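Local coordinates for uncharacterized protein (Streptococcus pneumoniae, PDB 3LFT), which binds L-tryptophan between its two lobes and is probably the substrate-binding component of an ABC transporter for this or a related ligand, at residues 133-144 / 187-198; 109-117 / 239-250. One frame throughout, in Å; residues are numbered along the deposited sequence. Where two conformers were deposited one is given.

Contact 1: residues 133-144 / 187-198. With TRP (tryptophan), chain C.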
loop_
_atom_site.group_PDB
_atom_site.type_symbol
_atom_site.label_atom_id
_atom_site.label_comp_id
_atom_site.label_asym_id
_atom_site.label_seq_id
_atom_site.Cartn_x
_atom_site.Cartn_y
_atom_site.Cartn_z
ATOM N N VAL A 133 7.254 -20.265 14.189
ATOM C CA VAL A 133 8.081 -19.276 13.500
ATOM C C VAL A 133 8.917 -18.472 14.495
ATOM O O VAL A 133 8.374 -17.860 15.416
ATOM C CB VAL A 133 7.196 -18.347 12.656
ATOM C CG1 VAL A 133 7.927 -17.050 12.267
ATOM C CG2 VAL A 133 6.710 -19.086 11.420
ATOM N N LYS A 134 10.236 -18.491 14.308
ATOM C CA LYS A 134 11.175 -17.780 15.181
ATOM C C LYS A 134 11.834 -16.573 14.503
ATOM O O LYS A 134 12.011 -15.507 15.108
ATOM C CB LYS A 134 12.249 -18.748 15.684
ATOM C CG LYS A 134 11.689 -19.917 16.489
ATOM C CD LYS A 134 12.771 -20.937 16.789
ATOM C CE LYS A 134 12.211 -22.147 17.510
ATOM N NZ LYS A 134 13.277 -23.154 17.723
ATOM N N THR A 135 12.186 -16.752 13.235
ATOM C CA THR A 135 12.859 -15.720 12.454
ATOM C C THR A 135 12.001 -15.356 11.247
ATOM O O THR A 135 11.520 -16.230 10.525
ATOM C CB THR A 135 14.270 -16.170 11.993
ATOM O OG1 THR A 135 15.019 -16.642 13.122
ATOM C CG2 THR A 135 15.034 -15.017 11.314
ATOM N N ILE A 136 11.821 -14.061 11.046
ATOM C CA ILE A 136 11.063 -13.540 9.919
ATOM C C ILE A 136 11.996 -12.823 8.953
ATOM O O ILE A 136 12.844 -12.040 9.378
ATOM C CB ILE A 136 10.020 -12.524 10.419
ATOM C CG1 ILE A 136 9.011 -13.222 11.331
ATOM C CG2 ILE A 136 9.309 -11.865 9.249
ATOM C CD1 ILE A 136 8.196 -12.293 12.188
ATOM N N GLY A 137 11.830 -13.068 7.660
ATOM C CA GLY A 137 12.539 -12.289 6.642
ATOM C C GLY A 137 11.601 -11.224 6.097
ATOM O O GLY A 137 10.527 -11.546 5.584
ATOM N N ALA A 138 12.002 -9.960 6.203
ATOM C CA ALA A 138 11.241 -8.836 5.667
ATOM C C ALA A 138 11.715 -8.592 4.235
ATOM O O ALA A 138 12.862 -8.206 4.038
ATOM C CB ALA A 138 11.460 -7.577 6.542
ATOM N N LEU A 139 10.854 -8.858 3.252
ATOM C CA LEU A 139 11.146 -8.631 1.828
ATOM C C LEU A 139 10.460 -7.341 1.388
ATOM O O LEU A 139 9.249 -7.219 1.501
ATOM C CB LEU A 139 10.633 -9.819 1.018
ATOM C CG LEU A 139 10.768 -9.709 -0.502
ATOM C CD1 LEU A 139 12.234 -9.716 -0.912
ATOM C CD2 LEU A 139 10.017 -10.839 -1.170
ATOM N N TYR A 140 11.231 -6.396 0.868
ATOM C CA TYR A 140 10.695 -5.070 0.541
ATOM C C TYR A 140 11.672 -4.352 -0.354
ATOM O O TYR A 140 12.815 -4.800 -0.549
ATOM C CB TYR A 140 10.476 -4.243 1.808
ATOM C CG TYR A 140 11.721 -3.818 2.561
ATOM C CD1 TYR A 140 12.139 -2.478 2.542
ATOM C CD2 TYR A 140 12.467 -4.729 3.315
ATOM C CE1 TYR A 140 13.259 -2.061 3.246
ATOM C CE2 TYR A 140 13.596 -4.313 4.015
ATOM C CZ TYR A 140 13.966 -2.976 3.990
ATOM O OH TYR A 140 15.091 -2.570 4.696
ATOM N N SER A 141 11.238 -3.214 -0.880
ATOM C CA SER A 141 12.116 -2.450 -1.760
ATOM C C SER A 141 12.853 -1.331 -1.031
ATOM O O SER A 141 12.254 -0.595 -0.234
ATOM C CB SER A 141 11.298 -1.904 -2.910
ATOM O OG SER A 141 12.167 -1.180 -3.759
ATOM N N SER A 142 14.146 -1.195 -1.322
ATOM C CA SER A 142 14.920 -0.033 -0.889
ATOM C C SER A 142 14.489 1.244 -1.662
ATOM O O SER A 142 14.904 2.350 -1.311
ATOM C CB SER A 142 16.418 -0.312 -1.043
ATOM O OG SER A 142 16.718 -0.741 -2.366
ATOM N N SER A 143 13.662 1.102 -2.702
ATOM C CA SER A 143 13.185 2.274 -3.469
ATOM C C SER A 143 11.984 2.976 -2.826
ATOM O O SER A 143 11.609 4.052 -3.252
ATOM C CB SER A 143 12.878 1.914 -4.943
ATOM O OG SER A 143 11.751 1.023 -5.044
ATOM N N GLU A 144 11.382 2.383 -1.804
ATOM C CA GLU A 144 10.081 2.872 -1.326
ATOM C C GLU A 144 10.120 3.441 0.078
ATOM O O GLU A 144 10.312 2.697 1.043
ATOM C CB GLU A 144 9.077 1.746 -1.430
ATOM C CG GLU A 144 8.846 1.410 -2.881
ATOM C CD GLU A 144 7.624 0.575 -3.138
ATOM O OE1 GLU A 144 6.582 0.731 -2.464
ATOM O OE2 GLU A 144 7.716 -0.266 -4.060
ATOM N N VAL A 187 15.309 -18.030 7.093
ATOM C CA VAL A 187 14.171 -17.582 7.900
ATOM C C VAL A 187 13.040 -18.592 7.897
ATOM O O VAL A 187 12.979 -19.469 7.025
ATOM C CB VAL A 187 13.632 -16.193 7.448
ATOM C CG1 VAL A 187 14.757 -15.169 7.405
ATOM C CG2 VAL A 187 12.925 -16.282 6.088
ATOM N N ASP A 188 12.146 -18.450 8.877
ATOM C CA ASP A 188 11.010 -19.352 9.016
ATOM C C ASP A 188 9.766 -18.870 8.300
ATOM O O ASP A 188 8.874 -19.658 8.012
ATOM C CB ASP A 188 10.682 -19.553 10.491
ATOM C CG ASP A 188 11.845 -20.124 11.272
ATOM O OD1 ASP A 188 12.532 -21.026 10.740
ATOM O OD2 ASP A 188 12.065 -19.646 12.403
ATOM N N ALA A 189 9.703 -17.567 8.036
ATOM C CA ALA A 189 8.536 -16.969 7.408
ATOM C C ALA A 189 8.975 -15.724 6.682
ATOM O O ALA A 189 9.977 -15.103 7.065
ATOM C CB ALA A 189 7.476 -16.606 8.467
ATOM N N ILE A 190 8.234 -15.385 5.638
ATOM C CA ILE A 190 8.473 -14.165 4.858
ATOM C C ILE A 190 7.370 -13.183 5.194
ATOM O O ILE A 190 6.203 -13.561 5.178
ATOM C CB ILE A 190 8.467 -14.451 3.336
ATOM C CG1 ILE A 190 9.582 -15.433 2.952
ATOM C CG2 ILE A 190 8.586 -13.138 2.529
ATOM C CD1 ILE A 190 9.380 -16.051 1.578
ATOM N N TRP A 191 7.741 -11.947 5.510
ATOM C CA TRP A 191 6.797 -10.850 5.706
ATOM C C TRP A 191 7.051 -9.764 4.674
ATOM O O TRP A 191 8.200 -9.437 4.365
ATOM C CB TRP A 191 6.901 -10.290 7.127
ATOM C CG TRP A 191 6.115 -9.045 7.375
ATOM C CD1 TRP A 191 4.779 -8.954 7.626
ATOM C CD2 TRP A 191 6.627 -7.714 7.376
ATOM N NE1 TRP A 191 4.419 -7.622 7.785
ATOM C CE2 TRP A 191 5.550 -6.850 7.661
ATOM C CE3 TRP A 191 7.912 -7.170 7.222
ATOM C CZ2 TRP A 191 5.710 -5.458 7.750
ATOM C CZ3 TRP A 191 8.066 -5.774 7.303
ATOM C CH2 TRP A 191 6.973 -4.943 7.580
ATOM N N VAL A 192 5.969 -9.241 4.101
ATOM C CA VAL A 192 6.060 -8.182 3.087
ATOM C C VAL A 192 5.224 -7.012 3.559
ATOM O O VAL A 192 4.038 -7.194 3.852
ATOM C CB VAL A 192 5.515 -8.634 1.716
ATOM C CG1 VAL A 192 5.694 -7.523 0.679
ATOM C CG2 VAL A 192 6.231 -9.896 1.242
ATOM N N PRO A 193 5.803 -5.808 3.665
ATOM C CA PRO A 193 5.017 -4.628 4.022
ATOM C C PRO A 193 4.104 -4.197 2.873
ATOM O O PRO A 193 4.018 -4.879 1.826
ATOM C CB PRO A 193 6.080 -3.568 4.344
ATOM C CG PRO A 193 7.287 -3.992 3.606
ATOM C CD PRO A 193 7.231 -5.497 3.472
ATOM N N ILE A 194 3.415 -3.077 3.069
ATOM C CA ILE A 194 2.606 -2.469 2.011
ATOM C C ILE A 194 3.610 -1.834 1.025
ATOM O O ILE A 194 3.990 -0.668 1.182
ATOM C CB ILE A 194 1.585 -1.450 2.577
ATOM C CG1 ILE A 194 0.737 -2.053 3.702
ATOM C CG2 ILE A 194 0.678 -0.957 1.468
ATOM C CD1 ILE A 194 -0.092 -0.990 4.429
ATOM N N ASP A 195 4.052 -2.639 0.065
ATOM C CA ASP A 195 5.223 -2.343 -0.755
ATOM C C ASP A 195 4.825 -2.538 -2.214
ATOM O O ASP A 195 4.411 -3.632 -2.617
ATOM C CB ASP A 195 6.362 -3.291 -0.357
ATOM C CG ASP A 195 7.636 -3.023 -1.120
ATOM O OD1 ASP A 195 7.687 -3.313 -2.336
ATOM O OD2 ASP A 195 8.590 -2.482 -0.500
ATOM N N ASN A 196 4.935 -1.486 -3.021
ATOM C CA ASN A 196 4.480 -1.557 -4.414
ATOM C C ASN A 196 5.342 -2.464 -5.284
ATOM O O ASN A 196 4.829 -3.118 -6.195
ATOM C CB ASN A 196 4.461 -0.166 -5.035
ATOM C CG ASN A 196 3.479 0.738 -4.347
ATOM O OD1 ASN A 196 2.273 0.613 -4.550
ATOM N ND2 ASN A 196 3.976 1.661 -3.530
ATOM N N THR A 197 6.648 -2.471 -5.037
ATOM C CA THR A 197 7.587 -3.298 -5.812
ATOM C C THR A 197 7.245 -4.778 -5.632
ATOM O O THR A 197 7.047 -5.506 -6.610
ATOM C CB THR A 197 9.065 -2.998 -5.410
ATOM O OG1 THR A 197 9.313 -1.588 -5.573
ATOM C CG2 THR A 197 10.065 -3.808 -6.241
ATOM N N ILE A 198 7.147 -5.214 -4.376
ATOM C CA ILE A 198 6.873 -6.627 -4.129
ATOM C C ILE A 198 5.437 -6.927 -4.556
ATOM O O ILE A 198 5.172 -7.999 -5.102
ATOM C CB ILE A 198 7.132 -7.027 -2.661
ATOM C CG1 ILE A 198 8.540 -6.599 -2.224
ATOM C CG2 ILE A 198 6.923 -8.530 -2.445
ATOM C CD1 ILE A 198 9.717 -7.160 -3.052
HETATM N N TRP C . 0.328 2.523 0.656
HETATM C CA TRP C . 1.264 2.240 -0.471
HETATM C C TRP C . 2.233 3.367 -0.625
HETATM O O TRP C . 2.835 3.527 -1.690
HETATM C CB TRP C . 0.464 1.997 -1.761
HETATM C CG TRP C . -0.455 0.809 -1.628
HETATM C CD1 TRP C . -1.825 0.815 -1.369
HETATM C CD2 TRP C . -0.061 -0.602 -1.713
HETATM N NE1 TRP C . -2.287 -0.479 -1.301
HETATM C CE2 TRP C . -1.297 -1.354 -1.478
HETATM C CE3 TRP C . 1.150 -1.222 -1.917
HETATM C CZ2 TRP C . -1.230 -2.736 -1.488
HETATM C CZ3 TRP C . 1.182 -2.613 -1.914
HETATM C CH2 TRP C . -0.004 -3.345 -1.707
HETATM O OXT TRP C . 2.424 4.135 0.329
#
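Val187 packs its CB and both methyls against the backbone of Gly137: CG1 lies 3.6 Å from Gly137 N, and CG2 sits where a side chain on Gly137 would be tight against it. Next, Asp188 turns its carboxylate back on the start of the other strand. OD2 accepts from two successive amides, Lys134 N at 2.9 Å and Thr135 N, which arrive from opposite faces of the carboxylate plane. Parallel pairing follows from Ala189 to Trp191: Gly137 N gives to Ala189 O (173° at the hydrogen), Trp191 N to Gly137 O, and Leu139 N to Trp191 O. Ala189 CB lies against both methyls of Val133. With CG anti to the backbone N (chi1 172°), the Trp191 ring brings its CE3 edge to Ala138 CB, 3.6 Å away and in the ring plane, while NE1 is hydrogen-bonded to Gln122 OE1 and the ring stacks with Phe154. Beyond the strand, Pro193 CG touches Tyr140 CB. Asp195 divides its oxygens: OD2 accepts from Ser141 N (2.8 Å) and from Ser147, whereas OD1 N-caps the following helix through Ile198 N. Asn196 and Thr197 then meet the extended Glu144 side chain. Asn196 N uses the syn lone pair of OE1 (2.8 Å), and Asn196 ND2 reaches the same oxygen from above the carboxylate plane, 47° out of it. Thr197 N and OG1 take the syn and anti lone pairs of OE2, OG1 at 2.6 Å. With Asn146 ND2, another donor to OE1, these bonds probably offset the nearness of Asp195 OD1 to OE2. Asn196 ND2 also donates to the ligand carboxylate oxygen O at 2.9 Å, consistent with Glu144 helping, from the second shell, to orient that amide. Ile198 CD1 closes on Leu139 CG. Adjacent parallel strands whose C-terminal loops carry the ligand site are typical of the periplasmic-binding-protein fold.

Contact 2: residues 109-117 / 239-250. With TRP (tryptophan), chain C.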
loop_
_atom_site.group_PDB
_atom_site.type_symbol
_atom_site.label_atom_id
_atom_site.label_comp_id
_atom_site.label_asym_id
_atom_site.label_seq_id
_atom_site.Cartn_x
_atom_site.Cartn_y
_atom_site.Cartn_z
ATOM N N ASN A 109 0.729 22.141 -0.410
ATOM C CA ASN A 109 -0.290 21.834 -1.407
ATOM C C ASN A 109 -0.739 20.365 -1.434
ATOM O O ASN A 109 -1.489 19.964 -2.310
ATOM C CB ASN A 109 0.178 22.273 -2.794
ATOM C CG ASN A 109 1.410 21.522 -3.275
ATOM O OD1 ASN A 109 2.388 21.352 -2.542
ATOM N ND2 ASN A 109 1.400 21.144 -4.550
ATOM N N VAL A 110 -0.316 19.576 -0.445
ATOM C CA VAL A 110 -0.572 18.135 -0.424
ATOM C C VAL A 110 -1.457 17.730 0.760
ATOM O O VAL A 110 -1.183 18.091 1.891
ATOM C CB VAL A 110 0.752 17.332 -0.325
ATOM C CG1 VAL A 110 0.475 15.840 -0.388
ATOM C CG2 VAL A 110 1.764 17.748 -1.412
ATOM N N THR A 111 -2.501 16.958 0.499
ATOM C CA THR A 111 -3.262 16.283 1.568
ATOM C C THR A 111 -3.738 14.948 1.020
ATOM O O THR A 111 -3.379 14.601 -0.104
ATOM C CB THR A 111 -4.409 17.174 2.093
ATOM O OG1 THR A 111 -4.974 16.525 3.236
ATOM C CG2 THR A 111 -5.482 17.397 1.061
ATOM N N GLY A 112 -4.523 14.207 1.799
ATOM C CA GLY A 112 -5.145 12.985 1.247
ATOM C C GLY A 112 -5.298 11.874 2.251
ATOM O O GLY A 112 -5.478 12.124 3.438
ATOM N N VAL A 113 -5.194 10.641 1.740
ATOM C CA VAL A 113 -5.533 9.422 2.486
ATOM C C VAL A 113 -4.293 8.561 2.681
ATOM O O VAL A 113 -3.525 8.341 1.739
ATOM C CB VAL A 113 -6.619 8.627 1.696
ATOM C CG1 VAL A 113 -6.799 7.222 2.288
ATOM C CG2 VAL A 113 -7.939 9.397 1.712
ATOM N N SER A 114 -4.144 8.069 3.916
ATOM C CA SER A 114 -2.972 7.299 4.313
ATOM C C SER A 114 -3.375 5.947 4.876
ATOM O O SER A 114 -4.287 5.880 5.723
ATOM C CB SER A 114 -2.208 8.084 5.388
ATOM O OG SER A 114 -1.187 7.295 5.987
ATOM N N ASP A 115 -2.731 4.874 4.388
ATOM C CA ASP A 115 -2.949 3.511 4.884
ATOM C C ASP A 115 -1.773 3.072 5.752
ATOM O O ASP A 115 -0.730 2.614 5.259
ATOM C CB ASP A 115 -3.187 2.544 3.697
ATOM C CG ASP A 115 -2.121 2.614 2.604
ATOM O OD1 ASP A 115 -1.580 3.706 2.327
ATOM O OD2 ASP A 115 -1.890 1.554 1.941
ATOM N N HIS A 116 -1.928 3.245 7.066
ATOM C CA HIS A 116 -0.923 2.840 8.040
ATOM C C HIS A 116 -0.923 1.318 8.210
ATOM O O HIS A 116 -1.973 0.705 8.412
ATOM C CB HIS A 116 -1.236 3.514 9.383
ATOM C CG HIS A 116 -0.283 3.137 10.472
ATOM N ND1 HIS A 116 -0.578 2.196 11.436
ATOM C CD2 HIS A 116 0.977 3.556 10.726
ATOM C CE1 HIS A 116 0.466 2.051 12.236
ATOM N NE2 HIS A 116 1.418 2.862 11.827
ATOM N N ASN A 117 0.242 0.696 8.136
ATOM C CA ASN A 117 0.308 -0.758 8.286
ATOM C C ASN A 117 0.123 -1.232 9.721
ATOM O O ASN A 117 0.826 -0.761 10.614
ATOM C CB ASN A 117 1.643 -1.293 7.771
ATOM C CG ASN A 117 1.648 -2.815 7.702
ATOM O OD1 ASN A 117 0.758 -3.401 7.036
ATOM N ND2 ASN A 117 2.590 -3.468 8.380
ATOM N N LEU A 239 -10.313 2.938 0.982
ATOM C CA LEU A 239 -9.263 3.942 0.760
ATOM C C LEU A 239 -9.563 4.780 -0.457
ATOM O O LEU A 239 -9.419 6.016 -0.443
ATOM C CB LEU A 239 -7.884 3.301 0.604
ATOM C CG LEU A 239 -7.312 2.616 1.851
ATOM C CD1 LEU A 239 -6.108 1.779 1.453
ATOM C CD2 LEU A 239 -6.967 3.649 2.925
ATOM N N GLY A 240 -9.999 4.123 -1.527
ATOM C CA GLY A 240 -10.279 4.866 -2.757
ATOM C C GLY A 240 -11.494 5.765 -2.614
ATOM O O GLY A 240 -11.470 6.922 -3.046
ATOM N N VAL A 241 -12.575 5.261 -2.020
ATOM C CA VAL A 241 -13.762 6.111 -1.828
ATOM C C VAL A 241 -13.428 7.333 -0.985
ATOM O O VAL A 241 -13.825 8.459 -1.313
ATOM C CB VAL A 241 -14.927 5.317 -1.192
ATOM C CG1 VAL A 241 -16.119 6.224 -0.866
ATOM C CG2 VAL A 241 -15.369 4.212 -2.137
ATOM N N ALA A 242 -12.659 7.135 0.080
ATOM C CA ALA A 242 -12.298 8.253 0.947
ATOM C C ALA A 242 -11.446 9.271 0.194
ATOM O O ALA A 242 -11.588 10.478 0.384
ATOM C CB ALA A 242 -11.555 7.743 2.186
ATOM N N THR A 243 -10.581 8.782 -0.700
ATOM C CA THR A 243 -9.793 9.671 -1.533
ATOM C C THR A 243 -10.720 10.450 -2.467
ATOM O O THR A 243 -10.561 11.664 -2.637
ATOM C CB THR A 243 -8.770 8.895 -2.362
ATOM O OG1 THR A 243 -7.881 8.165 -1.505
ATOM C CG2 THR A 243 -7.947 9.830 -3.233
ATOM N N GLY A 244 -11.684 9.758 -3.080
ATOM C CA GLY A 244 -12.666 10.447 -3.940
ATOM C C GLY A 244 -13.362 11.584 -3.220
ATOM O O GLY A 244 -13.538 12.687 -3.770
ATOM N N LYS A 245 -13.802 11.321 -2.001
ATOM C CA LYS A 245 -14.461 12.359 -1.239
ATOM C C LYS A 245 -13.571 13.532 -0.906
ATOM O O LYS A 245 -14.039 14.673 -0.932
ATOM C CB LYS A 245 -15.113 11.770 -0.002
ATOM C CG LYS A 245 -16.303 10.921 -0.425
ATOM C CD LYS A 245 -17.020 10.249 0.715
ATOM C CE LYS A 245 -18.180 9.424 0.170
ATOM N NZ LYS A 245 -19.244 10.259 -0.452
HETATM N N MSE A 246 -12.289 13.299 -0.628
HETATM C CA MSE A 246 -11.347 14.410 -0.385
HETATM C C MSE A 246 -11.068 15.187 -1.665
HETATM O O MSE A 246 -10.933 16.409 -1.599
HETATM C CB MSE A 246 -10.044 13.916 0.249
HETATM C CG MSE A 246 -10.288 13.332 1.635
HETATM SE SE MSE A 246 -8.650 12.938 2.569
HETATM C CE MSE A 246 -8.163 14.753 3.049
ATOM N N ILE A 247 -11.022 14.516 -2.816
ATOM C CA ILE A 247 -10.869 15.234 -4.075
ATOM C C ILE A 247 -12.025 16.224 -4.218
ATOM O O ILE A 247 -11.805 17.379 -4.592
ATOM C CB ILE A 247 -10.874 14.244 -5.245
ATOM C CG1 ILE A 247 -9.581 13.422 -5.246
ATOM C CG2 ILE A 247 -11.020 14.978 -6.568
ATOM C CD1 ILE A 247 -9.659 12.189 -6.153
ATOM N N VAL A 248 -13.248 15.779 -3.937
ATOM C CA VAL A 248 -14.401 16.657 -4.059
ATOM C C VAL A 248 -14.295 17.819 -3.079
ATOM O O VAL A 248 -14.593 18.969 -3.442
ATOM C CB VAL A 248 -15.704 15.865 -3.869
ATOM C CG1 VAL A 248 -16.913 16.791 -3.748
ATOM C CG2 VAL A 248 -15.881 14.896 -5.045
ATOM N N GLN A 249 -13.881 17.543 -1.839
ATOM C CA GLN A 249 -13.722 18.621 -0.869
ATOM C C GLN A 249 -12.787 19.713 -1.407
ATOM O O GLN A 249 -13.046 20.917 -1.215
ATOM C CB GLN A 249 -13.127 18.083 0.425
ATOM C CG GLN A 249 -14.033 17.470 1.425
ATOM C CD GLN A 249 -13.236 17.204 2.689
ATOM O OE1 GLN A 249 -13.059 18.087 3.549
ATOM N NE2 GLN A 249 -12.689 16.013 2.774
ATOM N N VAL A 250 -11.693 19.302 -2.045
ATOM C CA VAL A 250 -10.714 20.238 -2.572
ATOM C C VAL A 250 -11.244 20.951 -3.811
ATOM O O VAL A 250 -11.083 22.165 -3.933
ATOM C CB VAL A 250 -9.316 19.581 -2.763
ATOM C CG1 VAL A 250 -8.340 20.569 -3.426
ATOM C CG2 VAL A 250 -8.765 19.114 -1.412
HETATM N N TRP C . 0.328 2.523 0.656
HETATM C CA TRP C . 1.264 2.240 -0.471
HETATM C C TRP C . 2.233 3.367 -0.625
HETATM O O TRP C . 2.835 3.527 -1.690
HETATM C CB TRP C . 0.464 1.997 -1.761
HETATM C CG TRP C . -0.455 0.809 -1.628
HETATM C CD1 TRP C . -1.825 0.815 -1.369
HETATM C CD2 TRP C . -0.061 -0.602 -1.713
HETATM N NE1 TRP C . -2.287 -0.479 -1.301
HETATM C CE2 TRP C . -1.297 -1.354 -1.478
HETATM C CE3 TRP C . 1.150 -1.222 -1.917
HETATM C CZ2 TRP C . -1.230 -2.736 -1.488
HETATM C CZ3 TRP C . 1.182 -2.613 -1.914
HETATM C CH2 TRP C . -0.004 -3.345 -1.707
HETATM O OXT TRP C . 2.424 4.135 0.329
#
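The axes of strand 110-115 and helix 239-250 approach to 7.7 Å and run nearly antiparallel, at 167°, with Val113 and Thr243 the closest pair of CA atoms. This is a helix laid on a parallel alpha/beta sheet of the periplasmic-binding-protein fold, and side-chain packing joins the two elements. Val113 is central, burying more area here than any other residue of the pair. Its two methyls divide the helix surface between them: CG1 meets Leu239 CD2 at 3.6 Å, while CG2 faces the next turn, touching Ala242 CB and lying 3.4 Å from Thr243 OG1. That hydroxyl is turned back into its own helix, donating to Leu239 O, which also accepts from Thr243 N on the opposite face of its carbonyl plane. Selenomethionine Met246 folds at chi3 (76°), bringing SE 3.4 Å from Gly112 O and CE to Thr111 OG1; the polar partner of that threonine hydroxyl is Thr259 O. SE also touches Val113 CG2, so the seleno side chain spans the backbone of Gly112 and the neighbouring valine. Ile23 of helix 14-29 also packs on Thr243, and Phe264 of strand 262-264 on Leu239. At the pocket end, Leu239 spreads both methyls over Asp115 CB, with CD1 at 3.8 Å. The aspartate places CG between its backbone N and carbonyl carbon (chi1 52°), and from there its carboxylate reaches the bound tryptophan, whose amino N donates to Asp115 OD2 at 2.7 Å and has Asp115 OD1 2.8 Å away.

In the fold
Both contacts are buried, but they lie in different sheets on opposite sides of the chain's centre, about 26 Å apart between centres. Contact 1 joins two neighbouring strands of the four-stranded sheet and relies on backbone bonds and carboxylate-held amides; contact 2 sets a helix on the six-stranded sheet through apolar packing. It also buries less surface, 375 Å² against 921 Å². Their pocket ends meet: Ile194 CG2 lies 3.6 Å from Asp115 OD2, and Trp191 packs on Asn117. Each contact shares one hydrogen bond with the ligand, Asn196 to its carboxylate and Asp115 from its amino group, alongside bonds from other pocket residues, consistent with two lobes closed around an amino acid.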